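Local coordinates for protein transcriptional regulator (Pseudomonas aeruginosa, PDB 3E7Q) that probably binds DNA through an N-terminal helix-turn-helix domain and probably acts as a transcriptional repressor of the TetR family, at residues L10-E13 with Q14-A17; D56-D59 with A60-E64; T70-V73 with M74-L77; L110-W113 with L114-G118; V142-L145 with R146-A149. All coordinates share one frame; numbering follows the deposited sequence.

Contact 1: L10-E13 with Q14-A17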
loop_
_atom_site.group_PDB
_atom_site.type_symbol
_atom_site.label_atom_id
_atom_site.label_comp_id
_atom_site.label_asym_id
_atom_site.label_seq_id
_atom_site.Cartn_x
_atom_site.Cartn_y
_atom_site.Cartn_z
ATOM N N LEU B 10 -31.203 -3.135 20.421
ATOM C CA LEU B 10 -31.012 -2.514 19.097
ATOM C C LEU B 10 -31.563 -3.337 17.922
ATOM O O LEU B 10 -31.786 -4.552 18.043
ATOM C CB LEU B 10 -29.524 -2.190 18.873
ATOM C CG LEU B 10 -28.941 -1.140 19.833
ATOM C CD1 LEU B 10 -27.421 -1.068 19.696
ATOM C CD2 LEU B 10 -29.593 0.238 19.627
ATOM N N GLU B 11 -31.776 -2.646 16.797
ATOM C CA GLU B 11 -32.235 -3.257 15.540
ATOM C C GLU B 11 -31.085 -4.057 14.911
ATOM O O GLU B 11 -29.928 -3.812 15.245
ATOM C CB GLU B 11 -32.694 -2.169 14.557
ATOM C CG GLU B 11 -34.029 -2.414 13.882
ATOM C CD GLU B 11 -35.199 -2.410 14.862
ATOM O OE1 GLU B 11 -35.331 -3.366 15.660
ATOM O OE2 GLU B 11 -36.002 -1.452 14.821
ATOM N N PRO B 12 -31.398 -5.023 14.013
ATOM C CA PRO B 12 -30.348 -5.801 13.330
ATOM C C PRO B 12 -29.297 -5.001 12.546
ATOM O O PRO B 12 -28.126 -5.420 12.482
ATOM C CB PRO B 12 -31.147 -6.727 12.403
ATOM C CG PRO B 12 -32.486 -6.882 13.105
ATOM C CD PRO B 12 -32.749 -5.508 13.652
ATOM N N GLU B 13 -29.710 -3.871 11.970
ATOM C CA GLU B 13 -28.786 -2.964 11.277
ATOM C C GLU B 13 -27.871 -2.202 12.253
ATOM O O GLU B 13 -26.737 -1.845 11.896
ATOM C CB GLU B 13 -29.557 -1.982 10.381
ATOM C CG GLU B 13 -29.692 -2.440 8.916
ATOM C CD GLU B 13 -28.536 -1.961 8.029
ATOM O OE1 GLU B 13 -27.372 -1.955 8.507
ATOM O OE2 GLU B 13 -28.792 -1.592 6.852
ATOM N N GLN B 14 -28.353 -1.979 13.477
ATOM C CA GLN B 14 -27.582 -1.281 14.520
ATOM C C GLN B 14 -26.625 -2.220 15.300
ATOM O O GLN B 14 -25.672 -1.775 15.958
ATOM C CB GLN B 14 -28.541 -0.570 15.478
ATOM C CG GLN B 14 -29.510 0.372 14.758
ATOM C CD GLN B 14 -30.436 1.119 15.692
ATOM O OE1 GLN B 14 -30.811 0.628 16.772
ATOM N NE2 GLN B 14 -30.840 2.318 15.268
ATOM N N ARG B 15 -26.896 -3.516 15.213
ATOM C CA ARG B 15 -26.050 -4.526 15.807
ATOM C C ARG B 15 -25.034 -4.977 14.769
ATOM O O ARG B 15 -23.990 -5.481 15.131
ATOM C CB ARG B 15 -26.868 -5.743 16.231
ATOM C CG ARG B 15 -28.021 -5.493 17.219
ATOM C CD ARG B 15 -28.726 -6.810 17.576
ATOM N NE ARG B 15 -29.430 -7.434 16.445
ATOM C CZ ARG B 15 -28.912 -8.316 15.572
ATOM N NH1 ARG B 15 -27.640 -8.713 15.638
ATOM N NH2 ARG B 15 -29.684 -8.801 14.595
ATOM N N LYS B 16 -25.394 -4.859 13.488
ATOM C CA LYS B 16 -24.451 -5.021 12.374
ATOM C C LYS B 16 -23.366 -3.953 12.512
ATOM O O LYS B 16 -22.181 -4.266 12.518
ATOM C CB LYS B 16 -25.169 -4.909 11.016
ATOM C CG LYS B 16 -24.250 -5.109 9.754
ATOM C CD LYS B 16 -24.883 -4.481 8.475
ATOM C CE LYS B 16 -26.186 -5.221 8.070
ATOM N NZ LYS B 16 -27.057 -4.476 7.100
ATOM N N ALA B 17 -23.779 -2.711 12.685
ATOM C CA ALA B 17 -22.851 -1.616 12.911
ATOM C C ALA B 17 -21.859 -1.910 14.042
ATOM O O ALA B 17 -20.669 -1.637 13.937
ATOM C CB ALA B 17 -23.641 -0.343 13.243
#
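The guanidinium of Arg15 lies against Pro12. Pro12 CA sits over one of its faces, and Leu10 O lies at its edge, near its plane. Arg15 NH2 is 3.3 Å from Pro12 CA and also touches CB and CG of the proline ring. A bend at chi3 (-66°) turns the arginine chain back toward the proline. The Gln14 amide reaches back to Glu11 and Leu10. Its OE1 accepts a long, weak hydrogen bond from Glu11 N (3.4 Å), nearly straight at 170°. Leu10 CD2 packs against the same oxygen, the leucine running roughly perpendicular to the glutamine chain. Glu13 and Lys16 run alongside each other. They form a salt bridge between Glu13 OE1 and Lys16 NZ, at 2.9 Å. In the backbone, Glu11 O takes weak bonds from both Gln14 N and Arg15 N. Lys16 N bonds to Pro12 O (3.0 Å), and Ala17 N to Glu13 O. With Glu11 at the N-cap and proline in the first turn, the weak bond from Glu11 N to Gln14 OE1 resembles one half of a capping box. It opens helix 12-34, the first long helix of this TetR-family protein.

Contact 2: D56-D59 with A60-E64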
loop_
_atom_site.group_PDB
_atom_site.type_symbol
_atom_site.label_atom_id
_atom_site.label_comp_id
_atom_site.label_asym_id
_atom_site.label_seq_id
_atom_site.Cartn_x
_atom_site.Cartn_y
_atom_site.Cartn_z
ATOM N N ASP B 56 -21.987 -16.386 10.084
ATOM C CA ASP B 56 -21.432 -17.563 9.379
ATOM C C ASP B 56 -20.028 -17.914 9.894
ATOM O O ASP B 56 -19.738 -19.086 10.267
ATOM C CB ASP B 56 -21.464 -17.359 7.844
ATOM C CG ASP B 56 -20.613 -18.388 7.066
ATOM O OD1 ASP B 56 -19.953 -19.254 7.677
ATOM O OD2 ASP B 56 -20.598 -18.321 5.812
ATOM N N GLY B 57 -19.169 -16.909 9.932
ATOM C CA GLY B 57 -17.832 -17.077 10.471
ATOM C C GLY B 57 -17.027 -15.800 10.346
ATOM O O GLY B 57 -17.569 -14.724 10.027
ATOM N N LYS B 58 -15.738 -15.942 10.608
ATOM C CA LYS B 58 -14.825 -14.849 10.584
ATOM C C LYS B 58 -14.753 -14.257 9.162
ATOM O O LYS B 58 -14.997 -13.085 8.975
ATOM C CB LYS B 58 -13.459 -15.324 11.050
ATOM C CG LYS B 58 -12.331 -14.300 10.932
ATOM C CD LYS B 58 -11.075 -15.080 10.663
ATOM C CE LYS B 58 -9.827 -14.291 10.823
ATOM N NZ LYS B 58 -8.763 -15.258 11.163
ATOM N N ASP B 59 -14.475 -15.067 8.160
ATOM C CA ASP B 59 -14.366 -14.529 6.799
ATOM C C ASP B 59 -15.530 -13.583 6.466
ATOM O O ASP B 59 -15.317 -12.515 5.956
ATOM C CB ASP B 59 -14.242 -15.650 5.757
ATOM C CG ASP B 59 -12.992 -16.463 5.920
ATOM O OD1 ASP B 59 -12.068 -16.069 6.721
ATOM O OD2 ASP B 59 -12.924 -17.535 5.233
ATOM N N ALA B 60 -16.749 -14.010 6.777
ATOM C CA ALA B 60 -17.950 -13.259 6.511
ATOM C C ALA B 60 -18.058 -11.950 7.317
ATOM O O ALA B 60 -18.580 -10.964 6.829
ATOM C CB ALA B 60 -19.117 -14.111 6.803
ATOM N N LEU B 61 -17.574 -11.946 8.554
ATOM C CA LEU B 61 -17.548 -10.728 9.366
ATOM C C LEU B 61 -16.540 -9.745 8.810
ATOM O O LEU B 61 -16.785 -8.557 8.788
ATOM C CB LEU B 61 -17.240 -11.039 10.852
ATOM C CG LEU B 61 -18.405 -11.650 11.617
ATOM C CD1 LEU B 61 -17.941 -12.370 12.926
ATOM C CD2 LEU B 61 -19.476 -10.582 11.905
ATOM N N VAL B 62 -15.414 -10.240 8.344
ATOM C CA VAL B 62 -14.346 -9.358 7.816
ATOM C C VAL B 62 -14.774 -8.756 6.454
ATOM O O VAL B 62 -14.663 -7.532 6.276
ATOM C CB VAL B 62 -12.989 -10.083 7.746
ATOM C CG1 VAL B 62 -11.987 -9.299 6.955
ATOM C CG2 VAL B 62 -12.431 -10.401 9.177
ATOM N N ALA B 63 -15.320 -9.591 5.555
ATOM C CA ALA B 63 -15.944 -9.112 4.318
ATOM C C ALA B 63 -17.024 -8.062 4.584
ATOM O O ALA B 63 -17.068 -7.030 3.906
ATOM C CB ALA B 63 -16.531 -10.274 3.499
ATOM N N GLU B 64 -17.872 -8.272 5.578
ATOM C CA GLU B 64 -18.851 -7.224 5.922
ATOM C C GLU B 64 -18.212 -5.901 6.376
ATOM O O GLU B 64 -18.653 -4.809 5.966
ATOM C CB GLU B 64 -19.814 -7.660 7.011
ATOM C CG GLU B 64 -21.167 -8.242 6.571
ATOM C CD GLU B 64 -21.999 -7.333 5.638
ATOM O OE1 GLU B 64 -22.862 -6.529 6.121
ATOM O OE2 GLU B 64 -21.825 -7.489 4.407
#
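Gly57 and Leu61 meet across the first turn of helix 58-82, with Gly57 at the N-cap. The segment follows the predicted helix-turn-helix of the TetR-type DNA-binding domain and starts the long helix that leads out of it. Backbone hydrogen bonds carry most of the contact. Leu61 N bonds to Gly57 O at 3.1 Å. Val62 N bonds to Lys58 O at 2.9 Å and lies nearly along the C=O axis. Lys58 O also receives a weak, strongly bent bond from Leu61 N, so two amides share this carbonyl.

The van der Waals contacts across the turn are few. Asp56 CB loosely touches Ala60 CB at 4.1 Å. Leu61 packs its CB, CG and CD1 on the carbonyl oxygen of Gly57, with CG 3.6 Å from Gly57 O. Its CG stands beside the backbone N (chi1 -75°), which brings the branch over that carbonyl. Beyond the turn, Leu61 packs on Val37 and Ile40 of helix 37-44 and on Thr23 of helix 12-34.

The lysine's polar contacts lie outside the turn. Lys58 NZ is hydrogen-bonded to the carbonyls of Phe32 and Ala35, and Lys58 makes a cation-pi contact with Phe32. This ties the start of the helix to the end of helix 12-34.

Among the backbone bonds, the straightest runs from Ala63 N to Asp59 O, 3.0 Å long with an N-H...O angle of 176°.

Contact 3: T70-V73 with M74-L77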
loop_
_atom_site.group_PDB
_atom_site.type_symbol
_atom_site.label_atom_id
_atom_site.label_comp_id
_atom_site.label_asym_id
_atom_site.label_seq_id
_atom_site.Cartn_x
_atom_site.Cartn_y
_atom_site.Cartn_z
ATOM N N THR B 70 -15.079 0.372 2.588
ATOM C CA THR B 70 -15.075 0.775 1.188
ATOM C C THR B 70 -16.314 1.529 0.744
ATOM O O THR B 70 -16.196 2.487 -0.008
ATOM C CB THR B 70 -14.828 -0.423 0.223
ATOM O OG1 THR B 70 -15.828 -1.423 0.422
ATOM C CG2 THR B 70 -13.405 -1.008 0.442
ATOM N N GLY B 71 -17.492 1.109 1.205
ATOM C CA GLY B 71 -18.753 1.807 0.928
ATOM C C GLY B 71 -18.725 3.258 1.359
ATOM O O GLY B 71 -19.174 4.163 0.624
ATOM N N ARG B 72 -18.187 3.476 2.556
ATOM C CA ARG B 72 -18.134 4.779 3.162
ATOM C C ARG B 72 -17.204 5.703 2.414
ATOM O O ARG B 72 -17.559 6.852 2.152
ATOM C CB ARG B 72 -17.669 4.661 4.627
ATOM C CG ARG B 72 -17.350 5.985 5.230
ATOM C CD ARG B 72 -16.926 5.916 6.661
ATOM N NE ARG B 72 -16.377 7.217 7.035
ATOM C CZ ARG B 72 -15.147 7.669 6.719
ATOM N NH1 ARG B 72 -14.307 6.901 6.035
ATOM N NH2 ARG B 72 -14.748 8.904 7.100
ATOM N N VAL B 73 -15.991 5.225 2.120
ATOM C CA VAL B 73 -15.034 5.965 1.282
ATOM C C VAL B 73 -15.675 6.413 -0.057
ATOM O O VAL B 73 -15.624 7.601 -0.422
ATOM C CB VAL B 73 -13.757 5.146 0.953
ATOM C CG1 VAL B 73 -12.953 5.795 -0.279
ATOM C CG2 VAL B 73 -12.891 4.994 2.161
ATOM N N MET B 74 -16.284 5.460 -0.757
ATOM C CA MET B 74 -16.989 5.764 -1.999
ATOM C C MET B 74 -18.122 6.754 -1.906
ATOM O O MET B 74 -18.332 7.517 -2.848
ATOM C CB MET B 74 -17.549 4.497 -2.621
ATOM C CG MET B 74 -16.459 3.655 -3.236
ATOM S SD MET B 74 -15.524 4.421 -4.596
ATOM C CE MET B 74 -16.898 4.811 -5.691
ATOM N N ARG B 75 -18.892 6.700 -0.822
ATOM C CA ARG B 75 -19.930 7.689 -0.596
ATOM C C ARG B 75 -19.345 9.066 -0.499
ATOM O O ARG B 75 -19.880 10.024 -1.052
ATOM C CB ARG B 75 -20.723 7.441 0.669
ATOM C CG ARG B 75 -21.928 6.565 0.458
ATOM C CD ARG B 75 -22.898 6.678 1.677
ATOM N NE ARG B 75 -22.312 6.228 2.951
ATOM C CZ ARG B 75 -22.036 4.951 3.278
ATOM N NH1 ARG B 75 -22.221 3.946 2.406
ATOM N NH2 ARG B 75 -21.503 4.673 4.471
ATOM N N LEU B 76 -18.252 9.170 0.227
ATOM C CA LEU B 76 -17.670 10.462 0.459
ATOM C C LEU B 76 -17.035 10.956 -0.841
ATOM O O LEU B 76 -17.139 12.121 -1.153
ATOM C CB LEU B 76 -16.646 10.406 1.588
ATOM C CG LEU B 76 -17.188 10.202 2.993
ATOM C CD1 LEU B 76 -15.990 10.206 3.939
ATOM C CD2 LEU B 76 -18.268 11.263 3.391
ATOM N N LEU B 77 -16.366 10.056 -1.575
ATOM C CA LEU B 77 -15.700 10.440 -2.827
ATOM C C LEU B 77 -16.707 10.807 -3.949
ATOM O O LEU B 77 -16.463 11.749 -4.694
ATOM C CB LEU B 77 -14.719 9.369 -3.276
ATOM C CG LEU B 77 -13.488 9.258 -2.344
ATOM C CD1 LEU B 77 -12.561 8.110 -2.743
ATOM C CD2 LEU B 77 -12.727 10.592 -2.226
#
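Arg75 folds back along helix 58-82 onto the preceding turn. Its CB lies 3.5 Å from Arg72 O and also touches Gly71 O. Its CG stays near Gly71 O. The chain then bends at chi3 (-62°), and the guanidinium returns to the backbone. CZ lies close to Arg72 CA and Gly71 O. Arg75 NH1 comes within 3.5 Å of Gly71 O, which lies over the face of the group. NH2 reaches Arg72 CA and CB, with the CA above the same flat group but away from its middle. Gly71 has no side chain, and the arginine tip passes close to its backbone.

Arg72 is extended instead. Its chain runs straight from CG to NE, with CG anti to the backbone N (chi1 169°). Leu76 CD1 lies over one face of its guanidinium, 3.6 Å from Arg72 NH2.

On another side of the helix, Val73 and Leu77 run together. Val73 CG1 and Leu77 CD1 are only 3.4 Å apart, a tight fit for two methyl groups. Both residues also pack on Leu104 of helix 102-105. Met74 is buried against Tyr137 and Leu140 of helix 124-152, and its CG rests on Thr70 O. Regular backbone bonds underlie all this, such as Leu77 N to Val73 O at 2.8 Å.

Val73, Met74 and Leu77 thus pack on neighbouring helices. Arg72 also reaches helix 102-105, where it touches Glu103 and Leu104. Arg75 lays its flat group on backbone atoms of Gly71 and Arg72. Arg72 NE and Arg75 NH2 are 6.3 Å apart, which probably eases the repulsion between like charges.

Contact 4: L110-W113 with L114-G118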
loop_
_atom_site.group_PDB
_atom_site.type_symbol
_atom_site.label_atom_id
_atom_site.label_comp_id
_atom_site.label_asym_id
_atom_site.label_seq_id
_atom_site.Cartn_x
_atom_site.Cartn_y
_atom_site.Cartn_z
ATOM N N LEU B 110 -5.568 2.653 8.929
ATOM C CA LEU B 110 -4.491 2.046 8.133
ATOM C C LEU B 110 -4.379 0.566 8.457
ATOM O O LEU B 110 -4.323 -0.272 7.567
ATOM C CB LEU B 110 -3.151 2.735 8.395
ATOM C CG LEU B 110 -1.882 2.067 7.835
ATOM C CD1 LEU B 110 -1.813 2.250 6.364
ATOM C CD2 LEU B 110 -0.591 2.602 8.506
ATOM N N ASP B 111 -4.401 0.266 9.749
ATOM C CA ASP B 111 -4.284 -1.094 10.234
ATOM C C ASP B 111 -5.373 -2.018 9.681
ATOM O O ASP B 111 -5.118 -3.212 9.430
ATOM C CB ASP B 111 -4.347 -1.138 11.782
ATOM C CG ASP B 111 -3.740 0.125 12.471
ATOM O OD1 ASP B 111 -2.815 -0.090 13.325
ATOM O OD2 ASP B 111 -4.207 1.283 12.186
ATOM N N ALA B 112 -6.578 -1.459 9.520
ATOM C CA ALA B 112 -7.731 -2.194 9.013
ATOM C C ALA B 112 -7.535 -2.559 7.537
ATOM O O ALA B 112 -7.678 -3.703 7.165
ATOM C CB ALA B 112 -9.008 -1.390 9.196
ATOM N N TRP B 113 -7.160 -1.589 6.725
ATOM C CA TRP B 113 -6.841 -1.849 5.310
ATOM C C TRP B 113 -5.709 -2.846 5.122
ATOM O O TRP B 113 -5.782 -3.724 4.248
ATOM C CB TRP B 113 -6.490 -0.550 4.597
ATOM C CG TRP B 113 -7.626 0.260 4.439
ATOM C CD1 TRP B 113 -8.114 1.189 5.347
ATOM C CD2 TRP B 113 -8.536 0.237 3.339
ATOM N NE1 TRP B 113 -9.255 1.754 4.850
ATOM C CE2 TRP B 113 -9.546 1.201 3.624
ATOM C CE3 TRP B 113 -8.594 -0.492 2.135
ATOM C CZ2 TRP B 113 -10.609 1.473 2.740
ATOM C CZ3 TRP B 113 -9.650 -0.238 1.249
ATOM C CH2 TRP B 113 -10.649 0.739 1.558
ATOM N N LEU B 114 -4.689 -2.745 5.969
ATOM C CA LEU B 114 -3.585 -3.655 5.895
ATOM C C LEU B 114 -4.026 -5.125 6.149
ATOM O O LEU B 114 -3.609 -6.050 5.475
ATOM C CB LEU B 114 -2.486 -3.202 6.830
ATOM C CG LEU B 114 -1.675 -1.946 6.487
ATOM C CD1 LEU B 114 -0.733 -1.735 7.657
ATOM C CD2 LEU B 114 -0.891 -2.097 5.244
ATOM N N ALA B 115 -4.949 -5.286 7.079
ATOM C CA ALA B 115 -5.516 -6.571 7.420
ATOM C C ALA B 115 -6.417 -7.095 6.277
ATOM O O ALA B 115 -6.362 -8.291 5.964
ATOM C CB ALA B 115 -6.289 -6.484 8.779
ATOM N N PHE B 116 -7.227 -6.222 5.663
ATOM C CA PHE B 116 -8.061 -6.618 4.490
ATOM C C PHE B 116 -7.234 -7.092 3.286
ATOM O O PHE B 116 -7.518 -8.097 2.629
ATOM C CB PHE B 116 -8.919 -5.440 4.012
ATOM C CG PHE B 116 -9.934 -4.906 5.030
ATOM C CD1 PHE B 116 -10.655 -5.741 5.852
ATOM C CD2 PHE B 116 -10.205 -3.549 5.065
ATOM C CE1 PHE B 116 -11.598 -5.249 6.730
ATOM C CE2 PHE B 116 -11.130 -3.039 5.937
ATOM C CZ PHE B 116 -11.839 -3.922 6.794
ATOM N N TRP B 117 -6.216 -6.322 2.974
ATOM C CA TRP B 117 -5.332 -6.627 1.895
ATOM C C TRP B 117 -4.567 -7.922 2.080
ATOM O O TRP B 117 -4.204 -8.558 1.113
ATOM C CB TRP B 117 -4.370 -5.484 1.767
ATOM C CG TRP B 117 -4.967 -4.270 1.245
ATOM C CD1 TRP B 117 -6.106 -4.172 0.507
ATOM C CD2 TRP B 117 -4.451 -2.946 1.361
ATOM N NE1 TRP B 117 -6.309 -2.887 0.152
ATOM C CE2 TRP B 117 -5.296 -2.114 0.620
ATOM C CE3 TRP B 117 -3.328 -2.393 1.976
ATOM C CZ2 TRP B 117 -5.099 -0.731 0.530
ATOM C CZ3 TRP B 117 -3.123 -1.057 1.898
ATOM C CH2 TRP B 117 -3.995 -0.225 1.160
ATOM N N GLY B 118 -4.283 -8.311 3.324
ATOM C CA GLY B 118 -3.632 -9.594 3.572
ATOM C C GLY B 118 -4.596 -10.751 3.393
ATOM O O GLY B 118 -4.193 -11.828 2.991
#
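Trp113 O is held by Trp117 N in a backbone hydrogen bond of 2.9 Å, nearly straight at 170°. The same oxygen lies over one face of the Trp117 indole, 3.0 Å from its plane and away from the ring centre. Trp117 CG stands beside its own backbone N (chi1 -71°), which folds the indole back over the preceding turn. Trp113 CB lies over the face of the Trp117 six-membered ring, 4.2 Å from its centroid, in a CH-pi contact. The two indoles meet obliquely, their planes at 56°. Trp117 NE1 lies at the edge of the Trp113 ring, in its plane. Ala112 O repeats the pattern: it accepts a bond from Phe116 N (3.0 Å) and lies over one face of the Phe116 ring. Leu114 CD1 packs on Leu110 CG.

Phe116 stacks on Tyr66 of helix 58-82 and packs on Leu24 and Leu27 of helix 12-34. Trp113 meets Trp174 of helix 159-179 edge-to-face. Leu114 packs on Gly118 of the second subunit, and Trp117 on Leu175 of that subunit. This buried, aromatic-rich helix joins helix 12-34 to the dimer partner, and probably belongs to the regulatory domain expected of a TetR-type repressor.

Contact 5: V142-L145 with R146-A149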
loop_
_atom_site.group_PDB
_atom_site.type_symbol
_atom_site.label_atom_id
_atom_site.label_comp_id
_atom_site.label_asym_id
_atom_site.label_seq_id
_atom_site.Cartn_x
_atom_site.Cartn_y
_atom_site.Cartn_z
ATOM N N VAL B 142 -12.541 7.081 -14.080
ATOM C CA VAL B 142 -12.592 7.038 -15.541
ATOM C C VAL B 142 -13.624 7.978 -16.117
ATOM O O VAL B 142 -13.362 8.539 -17.167
ATOM C CB VAL B 142 -12.655 5.625 -16.293
ATOM C CG1 VAL B 142 -12.233 4.437 -15.467
ATOM C CG2 VAL B 142 -13.979 5.434 -17.133
ATOM N N GLY B 143 -14.778 8.142 -15.445
ATOM C CA GLY B 143 -15.837 9.046 -15.914
ATOM C C GLY B 143 -15.368 10.485 -15.975
ATOM O O GLY B 143 -15.686 11.227 -16.920
ATOM N N VAL B 144 -14.622 10.922 -14.960
ATOM C CA VAL B 144 -14.145 12.305 -14.968
ATOM C C VAL B 144 -12.901 12.498 -15.886
ATOM O O VAL B 144 -12.747 13.542 -16.478
ATOM C CB VAL B 144 -14.072 12.968 -13.520
ATOM C CG1 VAL B 144 -13.552 12.097 -12.498
ATOM C CG2 VAL B 144 -13.255 14.264 -13.561
ATOM N N LEU B 145 -12.059 11.479 -16.042
ATOM C CA LEU B 145 -10.935 11.536 -16.958
ATOM C C LEU B 145 -11.403 11.565 -18.405
ATOM O O LEU B 145 -10.761 12.201 -19.232
ATOM C CB LEU B 145 -9.974 10.414 -16.712
ATOM C CG LEU B 145 -9.227 10.543 -15.388
ATOM C CD1 LEU B 145 -8.494 9.261 -15.115
ATOM C CD2 LEU B 145 -8.303 11.752 -15.464
ATOM N N ARG B 146 -12.553 10.933 -18.663
ATOM C CA ARG B 146 -13.217 11.035 -19.951
ATOM C C ARG B 146 -13.807 12.369 -20.228
ATOM O O ARG B 146 -13.721 12.828 -21.347
ATOM C CB ARG B 146 -14.336 10.048 -20.065
ATOM C CG ARG B 146 -13.770 8.690 -20.250
ATOM C CD ARG B 146 -14.792 7.728 -20.711
ATOM N NE ARG B 146 -14.070 6.529 -21.019
ATOM C CZ ARG B 146 -14.540 5.319 -20.827
ATOM N NH1 ARG B 146 -15.758 5.165 -20.319
ATOM N NH2 ARG B 146 -13.758 4.277 -21.109
ATOM N N GLN B 147 -14.442 12.960 -19.232
ATOM C CA GLN B 147 -14.873 14.371 -19.318
ATOM C C GLN B 147 -13.684 15.269 -19.633
ATOM O O GLN B 147 -13.725 16.039 -20.568
ATOM C CB GLN B 147 -15.517 14.774 -17.985
ATOM C CG GLN B 147 -16.460 15.886 -18.097
ATOM C CD GLN B 147 -16.900 16.470 -16.762
ATOM O OE1 GLN B 147 -16.620 15.941 -15.700
ATOM N NE2 GLN B 147 -17.604 17.556 -16.836
ATOM N N LEU B 148 -12.605 15.105 -18.881
ATOM C CA LEU B 148 -11.351 15.801 -19.141
ATOM C C LEU B 148 -10.842 15.682 -20.562
ATOM O O LEU B 148 -10.466 16.698 -21.172
ATOM C CB LEU B 148 -10.235 15.383 -18.189
ATOM C CG LEU B 148 -8.987 16.275 -18.056
ATOM C CD1 LEU B 148 -9.335 17.675 -17.522
ATOM C CD2 LEU B 148 -7.996 15.602 -17.104
ATOM N N ALA B 149 -10.826 14.457 -21.055
ATOM C CA ALA B 149 -10.415 14.147 -22.409
ATOM C C ALA B 149 -11.298 14.819 -23.481
ATOM O O ALA B 149 -10.782 15.345 -24.483
ATOM C CB ALA B 149 -10.396 12.614 -22.599
#
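Val142 to Ala149 form two regular helical turns, in which Arg146 N, Gln147 N, Leu148 N and Ala149 N each bond to the carbonyl four residues back; Leu148 N to Val144 O is 2.9 Å. Arg146 follows Val142 outward. The arginine chain is extended from CG to NE, which carries its guanidinium out beside the valine. Val142 CG2 sits over the centre of one face of that group, 3.7 Å from both Arg146 CZ and NH1. Nearer the backbone, Arg146 CG rests 3.1 Å from Val142 O. Leu145 and Leu148 approach at a slant and touch through their CD2 methyls, 4.2 Å apart. Leu145 packs on helices 159-179 and 186-204, Leu148 on helices 88-99 and 186-204. Leu145 meets Trp196, and Leu148 meets Val197. Gln147 is held by its amide, with NE2 bonded to Gly86 O and OE1 to Arg91 NH1. Val144 packs on Leu92 of helix 88-99. Arg146 is largely exposed but still touches Ala159. The arrangement is consistent with a helix packed among helices 88-99, 159-179 and 186-204 in the all-helical C-terminal domain of a TetR-type protein.

The five contacts follow one another along an all-helical chain. Contact 1 starts helix 12-34, and contact 2 starts helix 58-82. Their centres are 16 Å apart, and they touch where Lys16 packs on Glu64. Contact 3 lies further along helix 58-82, with its centre 20 Å from that of contact 2. Contact 4, on helix 110-120, touches both contacts 2 and 3: Phe116 meets the backbone of Val62, and Trp113 packs on Thr70 and Val73. Contact 5, on helix 124-152, lies across the chain's centre from contacts 1 and 2, its centre 39 Å from that of contact 1. Helices 58-82 and 110-120 thus pack the DNA-binding end against the C-terminal bundle.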